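Local coordinates for uncharacterized conserved protein YjbQ/UPF0047 family, ortholog yugU B.subtilis (PDB 1VMH) that is of unknown function but adopts the YjbQ-like fold of the UPF0047 family, at the interface of chains A and B. Residues are numbered along the deposited sequence; one frame, centred on the assembly and turned at random. Chains: chain A/B, Uncharacterized conserved protein YjbQ/UPF0047 family, ortholog yugU B.subtilis.

The interface of chains A and B. Residues chain A 88-89, 96, 100; chain B 73-74, 78.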
loop_
_atom_site.group_PDB
_atom_site.type_symbol
_atom_site.label_atom_id
_atom_site.label_comp_id
_atom_site.label_asym_id
_atom_site.label_seq_id
_atom_site.Cartn_x
_atom_site.Cartn_y
_atom_site.Cartn_z
ATOM N N ASP A 88 6.957 -9.602 21.281
ATOM C CA ASP A 88 7.014 -10.980 20.875
ATOM C C ASP A 88 7.701 -11.042 19.535
ATOM O O ASP A 88 7.054 -11.158 18.482
ATOM C CB ASP A 88 5.592 -11.550 20.772
ATOM C CG ASP A 88 5.569 -13.027 20.459
ATOM O OD1 ASP A 88 6.653 -13.631 20.300
ATOM O OD2 ASP A 88 4.454 -13.588 20.359
ATOM N N TYR A 89 9.016 -10.898 19.583
ATOM C CA TYR A 89 9.862 -10.844 18.398
ATOM C C TYR A 89 11.043 -11.788 18.555
ATOM O O TYR A 89 11.812 -11.653 19.497
ATOM C CB TYR A 89 10.397 -9.437 18.156
ATOM C CG TYR A 89 9.392 -8.318 18.107
ATOM C CD1 TYR A 89 8.463 -8.252 17.103
ATOM C CD2 TYR A 89 9.417 -7.291 19.041
ATOM C CE1 TYR A 89 7.562 -7.194 17.016
ATOM C CE2 TYR A 89 8.526 -6.257 18.991
ATOM C CZ TYR A 89 7.592 -6.196 17.955
ATOM O OH TYR A 89 6.665 -5.172 17.865
ATOM N N SER A 96 12.324 -5.956 14.253
ATOM C CA SER A 96 11.107 -6.432 13.626
ATOM C C SER A 96 9.983 -5.380 13.639
ATOM O O SER A 96 9.152 -5.330 12.719
ATOM C CB SER A 96 10.612 -7.742 14.246
ATOM O OG SER A 96 11.371 -8.821 13.747
ATOM N N ILE A 100 7.682 -4.456 10.350
ATOM C CA ILE A 100 6.221 -4.478 10.320
ATOM C C ILE A 100 5.704 -3.141 9.820
ATOM O O ILE A 100 4.858 -3.075 8.933
ATOM C CB ILE A 100 5.639 -4.764 11.704
ATOM C CG1 ILE A 100 5.947 -6.206 12.122
ATOM C CG2 ILE A 100 4.149 -4.523 11.731
ATOM C CD1 ILE A 100 5.836 -6.411 13.593
ATOM N N ARG B 73 8.108 -14.522 10.487
ATOM C CA ARG B 73 7.369 -14.996 11.634
ATOM C C ARG B 73 6.905 -13.852 12.547
ATOM O O ARG B 73 5.742 -13.782 12.946
ATOM C CB ARG B 73 8.179 -16.026 12.424
ATOM C CG ARG B 73 7.557 -16.433 13.756
ATOM C CD ARG B 73 8.072 -15.586 14.921
ATOM N NE ARG B 73 7.470 -16.021 16.198
ATOM C CZ ARG B 73 7.205 -15.231 17.232
ATOM N NH1 ARG B 73 7.476 -13.934 17.210
ATOM N NH2 ARG B 73 6.662 -15.752 18.327
ATOM N N ASP B 74 7.812 -12.919 12.837
ATOM C CA ASP B 74 7.456 -11.761 13.650
ATOM C C ASP B 74 6.319 -10.947 13.050
ATOM O O ASP B 74 5.442 -10.479 13.763
ATOM C CB ASP B 74 8.689 -10.879 13.886
ATOM C CG ASP B 74 9.682 -11.504 14.869
ATOM O OD1 ASP B 74 9.347 -12.542 15.515
ATOM O OD2 ASP B 74 10.795 -10.949 14.996
ATOM N N ASN B 78 2.689 -10.907 14.887
ATOM C CA ASN B 78 2.275 -9.635 15.458
ATOM C C ASN B 78 1.056 -9.033 14.751
ATOM O O ASN B 78 0.221 -8.402 15.403
ATOM C CB ASN B 78 3.458 -8.686 15.617
ATOM C CG ASN B 78 4.335 -9.087 16.793
ATOM O OD1 ASN B 78 4.022 -8.764 17.960
ATOM N ND2 ASN B 78 5.373 -9.867 16.517
HETATM O O HOH W 1 4.637 -8.232 20.621
#
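B:Asn78, on helix 69-82 of chain B, meets A:Ile100, A:Tyr89 and A:Asp88 in turn from CB to its tip. Its CB lies 3.9 Å from CD1 of A:Ile100, a contact made by the far methyl of the isoleucine. Next, CG comes 3.7 Å from ring atom CE1 of A:Tyr89, the amide turned 33° from the plane of the ring. At the tip, the amide nitrogen ND2 gives a nearly straight hydrogen bond of 2.9 Å to the backbone O of A:Asp88, and a second to the backbone O of B:Asp74 in its own helix. The amide oxygen OD1 reaches the backbone N of A:Asp88 through water 1. Two carbonyl acceptors on ND2 set which end of the amide is nitrogen; the water ties OD1 to the loop. On the opposite face of the A:Asp88 O, B:Arg73 NH1 adds a 3.1 Å hydrogen bond from above the carbonyl plane, off any lone pair. NH2 forms a 2.9 Å salt bridge to carboxylate oxygen OD1 of A:Asp88, on its syn side but tilted 30° out of the carboxylate plane, and NH1 bonds OD1 from the same face. The bend of the arginine chain at chi2 (-93°) helps bring the guanidinium round to the loop of chain A. NH1 also bridges to OD1 of B:Asp74, a link that probably steadies both side chains. The other oxygen of B:Asp74, OD2, takes a short hydrogen bond of 2.5 Å from the hydroxyl OG of A:Ser96 on its anti lone pair. This polar patch joins one helix of chain B to a loop and a helix start of chain A, and may help hold subunits together, if the three-copy assembly is the biological one.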